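Local structure of putative isomerase (Streptomyces coelicolor A3, 2OQH) at residues Glu127-Ala132 and Asn342-Val347; Val13-Val18 and Ala331-Glu336; Thr131-Arg136 and Ala166-Gly171; Val250-Phe255 and Tyr272-Ile277. The protein probably dehydrates D-glucarate to 5-dehydro-4-deoxy-D-glucarate, as a TIM-barrel member of the enolase superfamily. One frame throughout, in Å; residues are numbered along the deposited sequence.

Contact 1: Glu127-Ala132 and Asn342-Val347; sequences EVPITA and NGRLRV
Strand 344-346 lies antiparallel beside strand 127-134, the first strand of the TIM barrel, and adds an extra strand at its beginning. Glu127 opens the contact, its CB and CG over one face of the Arg344 guanidinium. CG is placed there by chi1 -69°; the bend at chi2 turns the carboxylate toward Arg346. Glu127 CB comes to 3.4 Å from Arg344 NH1. The carboxylate makes no salt bridge with it: Glu127 OE1 sits 4.0 Å from Arg344 NE, well out of the guanidinium plane, so only the charges attract. A water lies within hydrogen-bonding distance of Glu127 OE1 and Arg344 O. Glu127 OE2 meets the aliphatic part of Arg346, 3.2 Å from Arg346 CG. Replacing Arg344 by an alanine would remove the guanidinium under Glu127 and probably leave that carboxylate less well balanced in charge. Val128 forms the hydrogen-bonded pair with Leu345. Val128 N donates to Leu345 O at 2.8 Å, in the carbonyl plane. Leu345 N donates back to Val128 O at 2.8 Å, but from 45° above that carbonyl's plane. Pro129 and Arg344 form a non-hydrogen-bonded pair, side chains on the same face as Glu127, and Pro129 CA-H meets Gly343 O. Ile130 N donates to the same Gly343 O at 2.9 Å, and a water donates to this oxygen and to Ile130 O. The Ile130 and Leu345 side chains cross at about a right angle, CG2 3.8 Å from Leu345 CD1. Leu310 of helix 303-315 covers Val128 and Leu345, Ile323 of strand 323-324 touches Val128 and Ile130, and Leu340 of strand 340-341 packs on Ile130 and Leu345.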
loop_
_atom_site.group_PDB
_atom_site.type_symbol
_atom_site.label_atom_id
_atom_site.label_comp_id
_atom_site.label_asym_id
_atom_site.label_seq_id
_atom_site.Cartn_x
_atom_site.Cartn_y
_atom_site.Cartn_z
ATOM N N GLU A 127 -12.942 9.245 6.590
ATOM C CA GLU A 127 -12.232 9.786 5.443
ATOM C C GLU A 127 -10.749 9.453 5.541
ATOM O O GLU A 127 -10.137 9.597 6.600
ATOM C CB GLU A 127 -12.416 11.300 5.370
ATOM C CG GLU A 127 -13.828 11.732 5.011
ATOM C CD GLU A 127 -14.275 11.177 3.673
ATOM O OE1 GLU A 127 -13.509 11.307 2.695
ATOM O OE2 GLU A 127 -15.395 10.616 3.592
ATOM N N VAL A 128 -10.180 9.012 4.426
ATOM C CA VAL A 128 -8.774 8.632 4.382
ATOM C C VAL A 128 -7.933 9.475 3.432
ATOM O O VAL A 128 -7.986 9.285 2.218
ATOM C CB VAL A 128 -8.614 7.167 3.942
ATOM C CG1 VAL A 128 -7.144 6.798 3.904
ATOM C CG2 VAL A 128 -9.377 6.265 4.884
ATOM N N PRO A 129 -7.130 10.400 3.977
ATOM C CA PRO A 129 -6.270 11.266 3.165
ATOM C C PRO A 129 -5.216 10.459 2.400
ATOM O O PRO A 129 -4.710 9.447 2.902
ATOM C CB PRO A 129 -5.630 12.186 4.203
ATOM C CG PRO A 129 -6.611 12.191 5.332
ATOM C CD PRO A 129 -7.025 10.752 5.403
ATOM N N ILE A 130 -4.889 10.894 1.187
ATOM C CA ILE A 130 -3.872 10.197 0.408
ATOM C C ILE A 130 -2.744 11.144 0.023
ATOM O O ILE A 130 -2.863 12.355 0.173
ATOM C CB ILE A 130 -4.457 9.529 -0.860
ATOM C CG1 ILE A 130 -5.034 10.582 -1.807
ATOM C CG2 ILE A 130 -5.523 8.527 -0.453
ATOM C CD1 ILE A 130 -5.445 10.019 -3.141
ATOM N N THR A 131 -1.656 10.571 -0.471
ATOM C CA THR A 131 -0.461 11.319 -0.841
ATOM C C THR A 131 -0.243 11.458 -2.344
ATOM O O THR A 131 -0.565 10.557 -3.119
ATOM C CB THR A 131 0.777 10.627 -0.253
ATOM O OG1 THR A 131 0.550 10.370 1.138
ATOM C CG2 THR A 131 2.018 11.491 -0.427
ATOM N N ALA A 132 0.328 12.591 -2.744
ATOM C CA ALA A 132 0.623 12.855 -4.145
ATOM C C ALA A 132 2.086 12.519 -4.413
ATOM O O ALA A 132 2.973 13.025 -3.730
ATOM C CB ALA A 132 0.364 14.327 -4.462
ATOM N N ASN A 342 -11.147 15.875 -2.975
ATOM C CA ASN A 342 -10.338 16.791 -2.189
ATOM C C ASN A 342 -9.234 16.077 -1.390
ATOM O O ASN A 342 -9.097 16.281 -0.188
ATOM C CB ASN A 342 -11.283 17.569 -1.263
ATOM C CG ASN A 342 -10.575 18.590 -0.411
ATOM O OD1 ASN A 342 -9.710 19.325 -0.886
ATOM N ND2 ASN A 342 -10.956 18.658 0.864
ATOM N N GLY A 343 -8.455 15.241 -2.074
ATOM C CA GLY A 343 -7.354 14.527 -1.436
ATOM C C GLY A 343 -7.685 13.438 -0.420
ATOM O O GLY A 343 -6.791 12.957 0.285
ATOM N N ARG A 344 -8.945 13.028 -0.347
ATOM C CA ARG A 344 -9.347 11.994 0.604
ATOM C C ARG A 344 -10.266 10.942 -0.028
ATOM O O ARG A 344 -11.061 11.250 -0.919
ATOM C CB ARG A 344 -10.070 12.632 1.798
ATOM C CG ARG A 344 -9.351 13.817 2.433
ATOM C CD ARG A 344 -10.072 14.264 3.702
ATOM N NE ARG A 344 -11.449 14.667 3.432
ATOM C CZ ARG A 344 -12.379 14.874 4.365
ATOM N NH1 ARG A 344 -12.091 14.711 5.659
ATOM N NH2 ARG A 344 -13.605 15.255 4.006
ATOM N N LEU A 345 -10.147 9.700 0.434
ATOM C CA LEU A 345 -10.979 8.610 -0.059
ATOM C C LEU A 345 -12.002 8.281 1.012
ATOM O O LEU A 345 -11.676 8.234 2.197
ATOM C CB LEU A 345 -10.138 7.364 -0.344
ATOM C CG LEU A 345 -9.301 7.361 -1.622
ATOM C CD1 LEU A 345 -8.284 6.235 -1.574
ATOM C CD2 LEU A 345 -10.212 7.197 -2.821
ATOM N N ARG A 346 -13.247 8.072 0.604
ATOM C CA ARG A 346 -14.284 7.739 1.568
ATOM C C ARG A 346 -14.342 6.225 1.694
ATOM O O ARG A 346 -14.238 5.504 0.703
ATOM C CB ARG A 346 -15.641 8.290 1.118
ATOM C CG ARG A 346 -16.756 8.084 2.143
ATOM C CD ARG A 346 -17.993 8.883 1.772
ATOM N NE ARG A 346 -18.618 8.373 0.556
ATOM C CZ ARG A 346 -19.495 9.051 -0.176
ATOM N NH1 ARG A 346 -19.849 10.279 0.188
ATOM N NH2 ARG A 346 -20.018 8.497 -1.266
ATOM N N VAL A 347 -14.494 5.744 2.921
ATOM C CA VAL A 347 -14.562 4.310 3.162
ATOM C C VAL A 347 -15.928 3.757 2.748
ATOM O O VAL A 347 -16.959 4.203 3.258
ATOM C CB VAL A 347 -14.346 3.998 4.654
ATOM C CG1 VAL A 347 -14.194 2.500 4.845
ATOM C CG2 VAL A 347 -13.118 4.736 5.172
HETATM O O HOH W 1 -13.948 11.294 0.127
HETATM O O HOH W 2 -4.535 14.426 1.414
#

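Contact 2: Val13-Val18 and Ala331-Glu336; sequences VNLPLV and ADDIIE
The end of strand 5-15 and the turn after it, part of the N-terminal domain of this enolase-type fold, meet the loop that follows the last barrel strand, 323-324. The touching parts, 15-18 and 331-334, run in nearly opposite directions but do not pair as strands. Van der Waals contact comes first. Leu15 reaches the loop with one methyl: Leu15 CD2 lies 3.2 Å from Asp332 O and 3.5 Å from Asp333 CA. The same Leu15 CD2 is also 3.5 Å from Asp333 OD1. The apolar pairs are made by Ala331. Pro16 CG packs on Ala331 CB at 3.9 Å, and Val18 CG2 touches the same methyl more loosely. The polar link between the segments is a water. It donates to Pro16 O at 2.5 Å and to Asp332 O at 2.8 Å, and accepts from Ala331 N at 2.9 Å. Three backbone groups thus hold it between the two segments. The acids point to other partners. Asp332 OD1 makes a salt bridge with Lys361, and its OD2 bonds the hydroxyl of Tyr365, both in helix 359-368. Asp333 OD2 accepts from Gly303 N, at the start of helix 303-315. An alanine in place of Asp333 would lose both its carboxylate bonds and would probably loosen the loop beside Leu15. The second of these bonds is local: Ile334 N donates to Asp333 OD1 at 2.7 Å, bent to 137° at the hydrogen and using the anti lone pair of that oxygen.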
loop_
_atom_site.group_PDB
_atom_site.type_symbol
_atom_site.label_atom_id
_atom_site.label_comp_id
_atom_site.label_asym_id
_atom_site.label_seq_id
_atom_site.Cartn_x
_atom_site.Cartn_y
_atom_site.Cartn_z
ATOM N N VAL A 13 -5.665 -9.555 -15.035
ATOM C CA VAL A 13 -6.184 -8.497 -15.886
ATOM C C VAL A 13 -5.230 -7.318 -16.052
ATOM O O VAL A 13 -4.350 -7.091 -15.215
ATOM C CB VAL A 13 -7.514 -7.966 -15.324
ATOM C CG1 VAL A 13 -8.516 -9.100 -15.189
ATOM C CG2 VAL A 13 -7.275 -7.325 -13.964
ATOM N N ASN A 14 -5.418 -6.581 -17.147
ATOM C CA ASN A 14 -4.618 -5.398 -17.464
ATOM C C ASN A 14 -5.587 -4.225 -17.489
ATOM O O ASN A 14 -6.559 -4.248 -18.244
ATOM C CB ASN A 14 -3.987 -5.507 -18.857
ATOM C CG ASN A 14 -2.841 -6.497 -18.923
ATOM O OD1 ASN A 14 -2.473 -7.120 -17.925
ATOM N ND2 ASN A 14 -2.264 -6.648 -20.120
ATOM N N LEU A 15 -5.350 -3.213 -16.667
ATOM C CA LEU A 15 -6.227 -2.050 -16.674
ATOM C C LEU A 15 -5.409 -0.823 -16.998
ATOM O O LEU A 15 -4.236 -0.727 -16.618
ATOM C CB LEU A 15 -6.940 -1.868 -15.331
ATOM C CG LEU A 15 -8.117 -2.817 -15.101
ATOM C CD1 LEU A 15 -7.591 -4.209 -14.813
ATOM C CD2 LEU A 15 -8.955 -2.333 -13.937
ATOM N N PRO A 16 -6.013 0.132 -17.723
ATOM C CA PRO A 16 -5.326 1.366 -18.103
ATOM C C PRO A 16 -5.114 2.294 -16.910
ATOM O O PRO A 16 -5.854 2.238 -15.924
ATOM C CB PRO A 16 -6.274 1.966 -19.137
ATOM C CG PRO A 16 -7.618 1.613 -18.568
ATOM C CD PRO A 16 -7.416 0.153 -18.182
ATOM N N LEU A 17 -4.093 3.140 -17.012
ATOM C CA LEU A 17 -3.794 4.107 -15.969
ATOM C C LEU A 17 -3.648 5.471 -16.621
ATOM O O LEU A 17 -3.141 5.583 -17.738
ATOM C CB LEU A 17 -2.500 3.744 -15.251
ATOM C CG LEU A 17 -2.516 2.456 -14.436
ATOM C CD1 LEU A 17 -1.099 2.147 -13.977
ATOM C CD2 LEU A 17 -3.461 2.603 -13.251
ATOM N N VAL A 18 -4.101 6.501 -15.921
ATOM C CA VAL A 18 -4.027 7.861 -16.424
ATOM C C VAL A 18 -3.670 8.826 -15.310
ATOM O O VAL A 18 -4.223 8.751 -14.203
ATOM C CB VAL A 18 -5.371 8.309 -17.037
ATOM C CG1 VAL A 18 -5.298 9.778 -17.447
ATOM C CG2 VAL A 18 -5.702 7.441 -18.242
ATOM N N ALA A 331 -8.414 4.549 -14.055
ATOM C CA ALA A 331 -9.322 4.896 -15.131
ATOM C C ALA A 331 -10.453 3.890 -14.943
ATOM O O ALA A 331 -11.111 3.887 -13.899
ATOM C CB ALA A 331 -8.647 4.714 -16.488
ATOM N N ASP A 332 -10.658 3.016 -15.919
ATOM C CA ASP A 332 -11.717 2.019 -15.830
ATOM C C ASP A 332 -11.297 0.909 -14.859
ATOM O O ASP A 332 -10.118 0.559 -14.776
ATOM C CB ASP A 332 -12.005 1.456 -17.228
ATOM C CG ASP A 332 -13.345 0.749 -17.308
ATOM O OD1 ASP A 332 -14.271 1.145 -16.571
ATOM O OD2 ASP A 332 -13.479 -0.196 -18.115
ATOM N N ASP A 333 -12.261 0.368 -14.121
ATOM C CA ASP A 333 -11.988 -0.683 -13.138
ATOM C C ASP A 333 -13.120 -1.697 -13.197
ATOM O O ASP A 333 -14.166 -1.429 -13.797
ATOM C CB ASP A 333 -11.926 -0.071 -11.731
ATOM C CG ASP A 333 -11.073 -0.885 -10.767
ATOM O OD1 ASP A 333 -10.916 -2.109 -10.988
ATOM O OD2 ASP A 333 -10.572 -0.297 -9.778
ATOM N N ILE A 334 -12.933 -2.859 -12.578
ATOM C CA ILE A 334 -13.987 -3.857 -12.606
ATOM C C ILE A 334 -15.028 -3.638 -11.521
ATOM O O ILE A 334 -15.897 -4.473 -11.310
ATOM C CB ILE A 334 -13.423 -5.284 -12.527
ATOM C CG1 ILE A 334 -12.607 -5.482 -11.254
ATOM C CG2 ILE A 334 -12.545 -5.546 -13.737
ATOM C CD1 ILE A 334 -11.993 -6.858 -11.172
ATOM N N ILE A 335 -14.942 -2.510 -10.829
ATOM C CA ILE A 335 -15.935 -2.190 -9.811
ATOM C C ILE A 335 -16.288 -0.722 -9.955
ATOM O O ILE A 335 -15.691 -0.006 -10.759
ATOM C CB ILE A 335 -15.426 -2.443 -8.358
ATOM C CG1 ILE A 335 -14.452 -1.342 -7.930
ATOM C CG2 ILE A 335 -14.741 -3.794 -8.279
ATOM C CD1 ILE A 335 -14.159 -1.334 -6.438
ATOM N N GLU A 336 -17.271 -0.277 -9.184
ATOM C CA GLU A 336 -17.678 1.117 -9.230
ATOM C C GLU A 336 -16.600 1.975 -8.571
ATOM O O GLU A 336 -16.044 1.602 -7.535
ATOM C CB GLU A 336 -19.010 1.286 -8.503
ATOM C CG GLU A 336 -20.173 0.657 -9.244
ATOM C CD GLU A 336 -20.654 1.533 -10.392
ATOM O OE1 GLU A 336 -21.319 2.561 -10.114
ATOM O OE2 GLU A 336 -20.356 1.206 -11.566
HETATM O O HOH W 3 -7.617 1.731 -14.155
#

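Contact 3: Thr131-Arg136 and Ala166-Gly171; sequences TALITR and AVKLKG
This is the strand pairing of a beta-alpha-beta unit: strands 127-134 and 166-170, the first two of the barrel, run parallel, with helix 147-162 between them in the chain. Four backbone bonds join them. Ala132 N donates to Ala166 O at 3.1 Å, and Lys168 N to Ala132 O at 2.9 Å. Ile134 N then donates to Lys168 O at 2.9 Å, and Lys170 N to Ile134 O at 3.1 Å. The last three lie nearly along the C=O axis. Ala132, Val167, Ile134 and Leu169 share one face, which helix 147-162 partly covers. There Ile134 CD1 crosses Val167 CG1 obliquely at 3.9 Å. Thr131, Leu133, Ala166 and Lys168 lie on the other face. Leu133 and Lys168 run side by side, and Leu133 CD1 comes 3.7 Å from Lys168 NZ. Beyond the strands, two waters link Arg136 to Lys170 O, one through N and one through NE. Lys168 and Lys170 form a Lys-X-Lys pattern, as on the second barrel strand of many relatives, where it serves catalysis. The leucine methyl offers the Lys168 ammonium nothing polar, and the ion pair with Asp197 is long and weak, so this neighbour probably stabilises its charge only modestly.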
loop_
_atom_site.group_PDB
_atom_site.type_symbol
_atom_site.label_atom_id
_atom_site.label_comp_id
_atom_site.label_asym_id
_atom_site.label_seq_id
_atom_site.Cartn_x
_atom_site.Cartn_y
_atom_site.Cartn_z
ATOM N N THR A 131 -1.656 10.571 -0.471
ATOM C CA THR A 131 -0.461 11.319 -0.841
ATOM C C THR A 131 -0.243 11.458 -2.344
ATOM O O THR A 131 -0.565 10.557 -3.119
ATOM C CB THR A 131 0.777 10.627 -0.253
ATOM O OG1 THR A 131 0.550 10.370 1.138
ATOM C CG2 THR A 131 2.018 11.491 -0.427
ATOM N N ALA A 132 0.328 12.591 -2.744
ATOM C CA ALA A 132 0.623 12.855 -4.145
ATOM C C ALA A 132 2.086 12.519 -4.413
ATOM O O ALA A 132 2.973 13.025 -3.730
ATOM C CB ALA A 132 0.364 14.327 -4.462
ATOM N N LEU A 133 2.341 11.668 -5.400
ATOM C CA LEU A 133 3.713 11.300 -5.729
ATOM C C LEU A 133 4.258 12.120 -6.882
ATOM O O LEU A 133 3.603 12.258 -7.918
ATOM C CB LEU A 133 3.809 9.819 -6.117
ATOM C CG LEU A 133 5.173 9.386 -6.692
ATOM C CD1 LEU A 133 6.242 9.389 -5.596
ATOM C CD2 LEU A 133 5.060 7.998 -7.301
ATOM N N ILE A 134 5.453 12.672 -6.711
ATOM C CA ILE A 134 6.068 13.420 -7.798
ATOM C C ILE A 134 7.411 12.779 -8.130
ATOM O O ILE A 134 8.186 12.432 -7.234
ATOM C CB ILE A 134 6.290 14.911 -7.448
ATOM C CG1 ILE A 134 7.150 15.045 -6.195
ATOM C CG2 ILE A 134 4.958 15.606 -7.257
ATOM C CD1 ILE A 134 7.520 16.497 -5.884
ATOM N N THR A 135 7.675 12.604 -9.420
ATOM C CA THR A 135 8.932 12.009 -9.860
ATOM C C THR A 135 9.567 12.964 -10.859
ATOM O O THR A 135 8.901 13.868 -11.369
ATOM C CB THR A 135 8.712 10.656 -10.570
ATOM O OG1 THR A 135 8.244 10.895 -11.902
ATOM C CG2 THR A 135 7.680 9.818 -9.831
ATOM N N ARG A 136 10.852 12.770 -11.139
ATOM C CA ARG A 136 11.538 13.633 -12.091
ATOM C C ARG A 136 10.886 13.500 -13.463
ATOM O O ARG A 136 11.012 14.387 -14.315
ATOM C CB ARG A 136 13.018 13.263 -12.177
ATOM C CG ARG A 136 13.761 13.508 -10.880
ATOM C CD ARG A 136 15.256 13.329 -11.043
ATOM N NE ARG A 136 15.954 13.659 -9.804
ATOM C CZ ARG A 136 17.254 13.914 -9.722
ATOM N NH1 ARG A 136 18.009 13.878 -10.811
ATOM N NH2 ARG A 136 17.798 14.209 -8.552
ATOM N N ALA A 166 -0.296 15.706 1.713
ATOM C CA ALA A 166 1.093 15.274 1.718
ATOM C C ALA A 166 1.643 15.069 0.323
ATOM O O ALA A 166 0.905 14.731 -0.604
ATOM C CB ALA A 166 1.224 13.984 2.516
ATOM N N VAL A 167 2.950 15.276 0.186
ATOM C CA VAL A 167 3.637 15.101 -1.086
ATOM C C VAL A 167 4.851 14.209 -0.875
ATOM O O VAL A 167 5.547 14.327 0.130
ATOM C CB VAL A 167 4.126 16.448 -1.667
ATOM C CG1 VAL A 167 4.960 16.194 -2.916
ATOM C CG2 VAL A 167 2.936 17.341 -1.998
ATOM N N LYS A 168 5.110 13.327 -1.825
ATOM C CA LYS A 168 6.245 12.430 -1.715
ATOM C C LYS A 168 7.079 12.423 -2.989
ATOM O O LYS A 168 6.557 12.225 -4.086
ATOM C CB LYS A 168 5.738 11.022 -1.394
ATOM C CG LYS A 168 6.775 9.922 -1.442
ATOM C CD LYS A 168 6.136 8.630 -0.945
ATOM C CE LYS A 168 6.963 7.418 -1.267
ATOM N NZ LYS A 168 6.952 7.138 -2.720
ATOM N N LEU A 169 8.378 12.655 -2.839
ATOM C CA LEU A 169 9.291 12.665 -3.976
ATOM C C LEU A 169 10.006 11.327 -4.144
ATOM O O LEU A 169 10.544 10.774 -3.183
ATOM C CB LEU A 169 10.345 13.763 -3.811
ATOM C CG LEU A 169 11.489 13.745 -4.836
ATOM C CD1 LEU A 169 10.960 14.095 -6.228
ATOM C CD2 LEU A 169 12.558 14.732 -4.416
ATOM N N LYS A 170 10.011 10.812 -5.365
ATOM C CA LYS A 170 10.701 9.560 -5.647
ATOM C C LYS A 170 12.171 9.922 -5.821
ATOM O O LYS A 170 12.555 10.530 -6.818
ATOM C CB LYS A 170 10.154 8.927 -6.929
ATOM C CG LYS A 170 10.803 7.604 -7.302
ATOM C CD LYS A 170 10.157 7.009 -8.548
ATOM C CE LYS A 170 10.715 5.620 -8.861
ATOM N NZ LYS A 170 12.177 5.653 -9.179
ATOM N N GLY A 171 12.988 9.564 -4.836
ATOM C CA GLY A 171 14.402 9.876 -4.905
ATOM C C GLY A 171 15.132 9.046 -5.937
ATOM O O GLY A 171 14.599 8.060 -6.442
HETATM O O HOH W 4 14.386 12.928 -7.547
HETATM O O HOH W 5 11.984 10.697 -9.694
#

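Contact 4: Val250-Phe255 and Tyr272-Ile277; sequences VRFEDF and YKWGGI
Val250 O is gripped by two waters, which donate to it at 2.8 Å and 2.6 Å. The first also donates to Lys273 O at 2.9 Å, and the second does so weakly, so the carbonyls are bridged twice. The same Val250 O sits above the centre of the Trp274 ring. The peptide that follows continues over this face, with Arg251 N 3.4 Å from Trp274 CH2. The indole is stacked flat beneath the backbone before helix 252-260. Its edge is used too. Trp274 CZ3 lies over the centre of the Phe252 ring in a T-shaped pair, with centroids of the two six-membered rings 5.0 Å apart and planes at 79°. Val250 CG1 packs on Lys273 CD at 3.9 Å, where the lysine chain passes toward Asn246 O, the acceptor for NZ. Asp254 steadies the first segment: its OD2 accepts from Val250 N through the anti lone pair, and its OD1 takes a weak hydrogen bond from Arg251 NE as part of a salt bridge. Both segments belong to connections that leave the C-terminal ends of neighbouring barrel strands, 243-245 and 266-269. Helix 85-112 touches them through Tyr94 on Arg251 and Tyr91 on Lys273. Segments 250-255 and 272-277 meet through ring packing and shared water, while Lys273 NZ to Asn246 O bonds the connections directly. The indole probably helps to position the peptide above it by shape.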
loop_
_atom_site.group_PDB
_atom_site.type_symbol
_atom_site.label_atom_id
_atom_site.label_comp_id
_atom_site.label_asym_id
_atom_site.label_seq_id
_atom_site.Cartn_x
_atom_site.Cartn_y
_atom_site.Cartn_z
ATOM N N VAL A 250 9.507 -6.151 6.275
ATOM C CA VAL A 250 8.337 -6.502 5.465
ATOM C C VAL A 250 7.643 -7.794 5.895
ATOM O O VAL A 250 6.819 -8.344 5.167
ATOM C CB VAL A 250 8.722 -6.628 3.970
ATOM C CG1 VAL A 250 9.399 -5.345 3.503
ATOM C CG2 VAL A 250 9.649 -7.818 3.758
ATOM N N ARG A 251 7.986 -8.267 7.084
ATOM C CA ARG A 251 7.413 -9.483 7.641
ATOM C C ARG A 251 7.756 -9.478 9.121
ATOM O O ARG A 251 8.764 -8.904 9.517
ATOM C CB ARG A 251 8.015 -10.718 6.963
ATOM C CG ARG A 251 9.517 -10.836 7.106
ATOM C CD ARG A 251 10.064 -12.060 6.377
ATOM N NE ARG A 251 11.452 -12.287 6.765
ATOM C CZ ARG A 251 12.052 -13.479 6.784
ATOM N NH1 ARG A 251 11.393 -14.574 6.430
ATOM N NH2 ARG A 251 13.316 -13.572 7.184
ATOM N N PHE A 252 6.921 -10.108 9.936
ATOM C CA PHE A 252 7.166 -10.131 11.370
ATOM C C PHE A 252 8.542 -10.648 11.779
ATOM O O PHE A 252 9.087 -10.196 12.778
ATOM C CB PHE A 252 6.052 -10.911 12.066
ATOM C CG PHE A 252 4.751 -10.168 12.090
ATOM C CD1 PHE A 252 4.573 -9.087 12.950
ATOM C CD2 PHE A 252 3.718 -10.508 11.218
ATOM C CE1 PHE A 252 3.385 -8.342 12.933
ATOM C CE2 PHE A 252 2.532 -9.772 11.190
ATOM C CZ PHE A 252 2.362 -8.692 12.052
ATOM N N GLU A 253 9.117 -11.566 11.006
ATOM C CA GLU A 253 10.441 -12.085 11.336
ATOM C C GLU A 253 11.483 -10.966 11.351
ATOM O O GLU A 253 12.549 -11.120 11.946
ATOM C CB GLU A 253 10.875 -13.172 10.347
ATOM C CG GLU A 253 10.131 -14.484 10.522
ATOM C CD GLU A 253 8.895 -14.609 9.634
ATOM O OE1 GLU A 253 8.222 -13.592 9.358
ATOM O OE2 GLU A 253 8.591 -15.752 9.224
ATOM N N ASP A 254 11.163 -9.847 10.700
ATOM C CA ASP A 254 12.060 -8.688 10.639
ATOM C C ASP A 254 11.832 -7.713 11.790
ATOM O O ASP A 254 12.694 -6.899 12.099
ATOM C CB ASP A 254 11.843 -7.880 9.360
ATOM C CG ASP A 254 12.191 -8.640 8.106
ATOM O OD1 ASP A 254 12.949 -9.631 8.173
ATOM O OD2 ASP A 254 11.704 -8.213 7.038
ATOM N N PHE A 255 10.659 -7.790 12.409
ATOM C CA PHE A 255 10.311 -6.855 13.465
ATOM C C PHE A 255 11.216 -6.802 14.696
ATOM O O PHE A 255 11.762 -5.751 15.009
ATOM C CB PHE A 255 8.874 -7.084 13.919
ATOM C CG PHE A 255 8.272 -5.891 14.594
ATOM C CD1 PHE A 255 7.678 -4.881 13.844
ATOM C CD2 PHE A 255 8.332 -5.756 15.982
ATOM C CE1 PHE A 255 7.148 -3.742 14.463
ATOM C CE2 PHE A 255 7.809 -4.623 16.617
ATOM C CZ PHE A 255 7.213 -3.612 15.853
ATOM N N TYR A 272 -1.139 -6.548 0.961
ATOM C CA TYR A 272 -0.616 -7.372 -0.105
ATOM C C TYR A 272 0.831 -7.761 0.090
ATOM O O TYR A 272 1.295 -8.742 -0.491
ATOM C CB TYR A 272 -0.860 -6.641 -1.425
ATOM C CG TYR A 272 -2.309 -6.231 -1.470
ATOM C CD1 TYR A 272 -3.310 -7.196 -1.566
ATOM C CD2 TYR A 272 -2.690 -4.916 -1.216
ATOM C CE1 TYR A 272 -4.650 -6.870 -1.388
ATOM C CE2 TYR A 272 -4.038 -4.575 -1.032
ATOM C CZ TYR A 272 -5.011 -5.561 -1.115
ATOM O OH TYR A 272 -6.339 -5.256 -0.883
ATOM N N LYS A 273 1.537 -7.016 0.930
ATOM C CA LYS A 273 2.932 -7.317 1.211
ATOM C C LYS A 273 3.045 -8.241 2.437
ATOM O O LYS A 273 3.922 -9.101 2.498
ATOM C CB LYS A 273 3.699 -6.007 1.440
ATOM C CG LYS A 273 5.194 -6.163 1.688
ATOM C CD LYS A 273 5.882 -4.795 1.848
ATOM C CE LYS A 273 6.102 -4.092 0.516
ATOM N NZ LYS A 273 7.510 -4.225 0.049
ATOM N N TRP A 274 2.134 -8.066 3.393
ATOM C CA TRP A 274 2.122 -8.848 4.626
ATOM C C TRP A 274 1.210 -10.083 4.629
ATOM O O TRP A 274 1.120 -10.799 5.626
ATOM C CB TRP A 274 1.780 -7.925 5.799
ATOM C CG TRP A 274 2.888 -6.941 6.075
ATOM C CD1 TRP A 274 3.297 -5.920 5.266
ATOM C CD2 TRP A 274 3.784 -6.946 7.195
ATOM N NE1 TRP A 274 4.396 -5.292 5.807
ATOM C CE2 TRP A 274 4.714 -5.900 6.992
ATOM C CE3 TRP A 274 3.892 -7.733 8.351
ATOM C CZ2 TRP A 274 5.746 -5.623 7.906
ATOM C CZ3 TRP A 274 4.921 -7.457 9.261
ATOM C CH2 TRP A 274 5.830 -6.411 9.029
ATOM N N GLY A 275 0.517 -10.314 3.519
ATOM C CA GLY A 275 -0.323 -11.491 3.414
ATOM C C GLY A 275 -1.768 -11.449 3.874
ATOM O O GLY A 275 -2.474 -12.449 3.737
ATOM N N GLY A 276 -2.230 -10.327 4.412
ATOM C CA GLY A 276 -3.614 -10.287 4.849
ATOM C C GLY A 276 -4.013 -9.123 5.730
ATOM O O GLY A 276 -3.185 -8.303 6.138
ATOM N N ILE A 277 -5.308 -9.067 6.027
ATOM C CA ILE A 277 -5.876 -8.015 6.849
ATOM C C ILE A 277 -5.532 -8.149 8.328
ATOM O O ILE A 277 -5.149 -7.170 8.968
ATOM C CB ILE A 277 -7.402 -7.967 6.666
ATOM C CG1 ILE A 277 -7.713 -7.452 5.254
ATOM C CG2 ILE A 277 -8.046 -7.107 7.749
ATOM C CD1 ILE A 277 -9.173 -7.332 4.939
HETATM O O HOH W 6 6.844 -9.128 2.430
HETATM O O HOH W 7 4.994 -10.199 5.463
#

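Overall arrangement
Contacts 1 and 3 share strand 127-134 and residues Thr131 and Ala132. Their centres lie 16 Å apart, and they use successive parts of one edge of that strand, with 344-346 at its beginning and 166-170 towards its end. Contact 2 joins the N-terminal domain to a late barrel loop, with its centre 19 Å from that of contact 1. Contacts 1 and 2 cross along the chain, because 13-18 precedes 127-132 and 331-336 precedes 342-347. Contact 3 closes before contact 4 opens. Contact 4 lies across the chain's centre from the other three, 24 to 27 Å away between centres. Contacts 1 and 2 join distant parts of the chain, while contacts 3 and 4 are more local.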